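Local coordinates for periplasmic binding protein (Pseudomonas aeruginosa, PDB 2R79) that binds heme in the periplasm and probably delivers it to an inner-membrane transporter for uptake into the cell, at residues 27-32 with 45-50. Numbering follows the deposited sequence.
Sequences GVDTTS and GYQRQL. With HEM (protoporphyrin IX containing Fe), chain D.
T31 lays its CG2 methyl against the edge of the Y46 ring, in the ring plane and 3.5 Å from Y46 CE1. T30 meets the same edge closer to the backbone, where OG1 stands 3.6 Å from Y46 CD1. Y46 CG lies anti to the backbone N (chi1 -178°), which carries the ring past both threonines to the heme. There Y46 OH ligates the iron, HEM FE, at 2.3 Å. One ring face overlies the porphyrin around HEM C4A; Q47 CG and R48 N lie over the rim of the opposite face. R48 NE donates to Y46 OH at 2.9 Å, the oxygen near the guanidinium plane of R48 and the bond bent (141° at the hydrogen).

The hydrogen bond joining the two segments runs from T30 N to G45 O, 2.9 Å. D29 positions T31 from the second shell: its OD2 accepts from T31 N in an Asx turn and, on the syn lone pair, from T31 OG1, while OD1 takes S32 OG. D29 OD2 also packs 3.4 Å from Q47 CB, and Q47 NE2 is hydrogen-bonded to E68 OE2. V241, another pocket residue, touches T31 and Q47, and R203 is hydrogen-bonded to the heme. The turn at the end of strand 25-28 and a later part of the same connection, before helix 52-56, together build the tyrosine-ligated heme site of this periplasmic binding protein.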
loop_
_atom_site.group_PDB
_atom_site.type_symbol
_atom_site.label_atom_id
_atom_site.label_comp_id
_atom_site.label_asym_id
_atom_site.label_seq_id
_atom_site.Cartn_x
_atom_site.Cartn_y
_atom_site.Cartn_z
ATOM N N GLY A 27 7.580 1.642 -29.630
ATOM C CA GLY A 27 6.952 0.360 -29.375
ATOM C C GLY A 27 7.950 -0.693 -28.934
ATOM O O GLY A 27 9.120 -0.648 -29.319
ATOM N N VAL A 28 7.495 -1.641 -28.121
ATOM C CA VAL A 28 8.360 -2.707 -27.634
ATOM C C VAL A 28 7.617 -4.037 -27.505
ATOM O O VAL A 28 6.384 -4.079 -27.484
ATOM C CB VAL A 28 8.963 -2.350 -26.264
ATOM C CG1 VAL A 28 9.719 -1.039 -26.359
ATOM C CG2 VAL A 28 7.867 -2.261 -25.222
ATOM N N ASP A 29 8.377 -5.125 -27.424
ATOM C CA ASP A 29 7.789 -6.446 -27.289
ATOM C C ASP A 29 7.464 -6.661 -25.813
ATOM O O ASP A 29 7.896 -5.890 -24.954
ATOM C CB ASP A 29 8.761 -7.524 -27.777
ATOM C CG ASP A 29 9.870 -7.799 -26.781
ATOM O OD1 ASP A 29 10.694 -6.887 -26.543
ATOM O OD2 ASP A 29 9.907 -8.924 -26.231
ATOM N N THR A 30 6.717 -7.717 -25.523
ATOM C CA THR A 30 6.312 -8.016 -24.157
ATOM C C THR A 30 7.423 -8.287 -23.130
ATOM O O THR A 30 7.179 -8.175 -21.928
ATOM C CB THR A 30 5.320 -9.200 -24.133
ATOM O OG1 THR A 30 5.931 -10.345 -24.734
ATOM C CG2 THR A 30 4.056 -8.850 -24.908
ATOM N N THR A 31 8.631 -8.636 -23.568
ATOM C CA THR A 31 9.701 -8.891 -22.597
ATOM C C THR A 31 10.370 -7.604 -22.127
ATOM O O THR A 31 11.219 -7.633 -21.236
ATOM C CB THR A 31 10.813 -9.819 -23.155
ATOM O OG1 THR A 31 11.445 -9.193 -24.277
ATOM C CG2 THR A 31 10.239 -11.166 -23.567
ATOM N N SER A 32 9.987 -6.481 -22.723
ATOM C CA SER A 32 10.556 -5.186 -22.359
ATOM C C SER A 32 9.703 -4.553 -21.270
ATOM O O SER A 32 8.730 -3.858 -21.552
ATOM C CB SER A 32 10.616 -4.283 -23.586
ATOM O OG SER A 32 11.449 -4.855 -24.581
ATOM N N GLY A 45 3.852 -7.425 -29.366
ATOM C CA GLY A 45 3.783 -8.843 -29.057
ATOM C C GLY A 45 5.078 -9.430 -28.519
ATOM O O GLY A 45 6.009 -8.705 -28.182
ATOM N N TYR A 46 5.134 -10.753 -28.426
ATOM C CA TYR A 46 6.323 -11.429 -27.931
ATOM C C TYR A 46 7.407 -11.367 -29.006
ATOM O O TYR A 46 7.115 -11.434 -30.203
ATOM C CB TYR A 46 5.993 -12.882 -27.582
ATOM C CG TYR A 46 7.155 -13.656 -27.005
ATOM C CD1 TYR A 46 7.919 -13.134 -25.959
ATOM C CD2 TYR A 46 7.480 -14.921 -27.491
ATOM C CE1 TYR A 46 8.980 -13.853 -25.412
ATOM C CE2 TYR A 46 8.539 -15.652 -26.950
ATOM C CZ TYR A 46 9.285 -15.112 -25.912
ATOM O OH TYR A 46 10.336 -15.827 -25.382
ATOM N N GLN A 47 8.658 -11.242 -28.575
ATOM C CA GLN A 47 9.779 -11.139 -29.502
ATOM C C GLN A 47 9.911 -12.299 -30.491
ATOM O O GLN A 47 10.255 -12.093 -31.654
ATOM C CB GLN A 47 11.090 -10.993 -28.725
ATOM C CG GLN A 47 11.640 -12.283 -28.150
ATOM C CD GLN A 47 13.055 -12.118 -27.629
ATOM O OE1 GLN A 47 13.848 -11.367 -28.193
ATOM N NE2 GLN A 47 13.381 -12.826 -26.556
ATOM N N ARG A 48 9.644 -13.517 -30.031
ATOM C CA ARG A 48 9.753 -14.692 -30.891
ATOM C C ARG A 48 8.555 -14.837 -31.829
ATOM O O ARG A 48 8.579 -15.649 -32.759
ATOM C CB ARG A 48 9.897 -15.959 -30.041
ATOM C CG ARG A 48 11.154 -15.997 -29.177
ATOM C CD ARG A 48 11.166 -17.221 -28.268
ATOM N NE ARG A 48 12.170 -17.127 -27.208
ATOM C CZ ARG A 48 13.462 -17.401 -27.361
ATOM N NH1 ARG A 48 13.931 -17.796 -28.539
ATOM N NH2 ARG A 48 14.289 -17.282 -26.329
ATOM N N GLN A 49 7.516 -14.042 -31.589
ATOM C CA GLN A 49 6.309 -14.093 -32.408
ATOM C C GLN A 49 5.764 -12.695 -32.715
ATOM O O GLN A 49 4.618 -12.378 -32.393
ATOM C CB GLN A 49 5.248 -14.932 -31.689
ATOM C CG GLN A 49 5.613 -16.407 -31.566
ATOM C CD GLN A 49 4.806 -17.116 -30.496
ATOM O OE1 GLN A 49 3.585 -16.993 -30.446
ATOM N NE2 GLN A 49 5.486 -17.871 -29.639
ATOM N N LEU A 50 6.590 -11.870 -33.353
ATOM C CA LEU A 50 6.200 -10.504 -33.687
ATOM C C LEU A 50 4.983 -10.386 -34.590
ATOM O O LEU A 50 4.738 -11.229 -35.459
ATOM C CB LEU A 50 7.362 -9.753 -34.339
ATOM C CG LEU A 50 8.584 -9.455 -33.476
ATOM C CD1 LEU A 50 9.589 -8.662 -34.293
ATOM C CD2 LEU A 50 8.169 -8.670 -32.240
HETATM C CHA HEM D . 7.856 -19.390 -25.737
HETATM C CHB HEM D . 6.777 -15.412 -23.045
HETATM C CHC HEM D . 11.262 -15.484 -21.186
HETATM C CHD HEM D . 12.384 -19.369 -23.908
HETATM C C1A HEM D . 7.150 -18.291 -25.173
HETATM C C2A HEM D . 5.750 -17.958 -25.400
HETATM C C3A HEM D . 5.476 -16.833 -24.670
HETATM C C4A HEM D . 6.680 -16.485 -23.958
HETATM C CMA HEM D . 4.164 -16.044 -24.642
HETATM C CAA HEM D . 4.719 -18.691 -26.259
HETATM C CBA HEM D . 4.000 -19.823 -25.531
HETATM C CGA HEM D . 4.906 -21.011 -25.250
HETATM O O1A HEM D . 5.325 -21.690 -26.217
HETATM O O2A HEM D . 5.207 -21.263 -24.061
HETATM C C1B HEM D . 7.934 -15.024 -22.360
HETATM C C2B HEM D . 8.019 -13.923 -21.411
HETATM C C3B HEM D . 9.283 -13.948 -20.874
HETATM C C4B HEM D . 9.970 -15.054 -21.516
HETATM C CMB HEM D . 6.925 -12.879 -21.125
HETATM C CAB HEM D . 9.837 -13.069 -19.943
HETATM C CBB HEM D . 9.208 -12.633 -18.820
HETATM C C1C HEM D . 11.957 -16.547 -21.782
HETATM C C2C HEM D . 13.281 -16.979 -21.387
HETATM C C3C HEM D . 13.588 -18.094 -22.095
HETATM C C4C HEM D . 12.476 -18.298 -23.010
HETATM C CMC HEM D . 14.194 -16.303 -20.375
HETATM C CAC HEM D . 14.646 -18.962 -21.823
HETATM C CBC HEM D . 15.795 -19.004 -22.540
HETATM C C1D HEM D . 11.260 -19.683 -24.668
HETATM C C2D HEM D . 11.186 -20.847 -25.515
HETATM C C3D HEM D . 9.950 -20.851 -26.061
HETATM C C4D HEM D . 9.213 -19.714 -25.501
HETATM C CMD HEM D . 12.288 -21.872 -25.772
HETATM C CAD HEM D . 9.552 -21.835 -27.160
HETATM C CBD HEM D . 9.294 -21.242 -28.546
HETATM C CGD HEM D . 10.535 -20.641 -29.204
HETATM O O1D HEM D . 10.415 -20.163 -30.354
HETATM O O2D HEM D . 11.625 -20.645 -28.585
HETATM N NA HEM D . 7.722 -17.354 -24.300
HETATM N NB HEM D . 9.156 -15.687 -22.465
HETATM N NC HEM D . 11.462 -17.353 -22.797
HETATM N ND HEM D . 10.055 -18.974 -24.666
HETATM FE FE HEM D . 9.646 -17.239 -23.706
#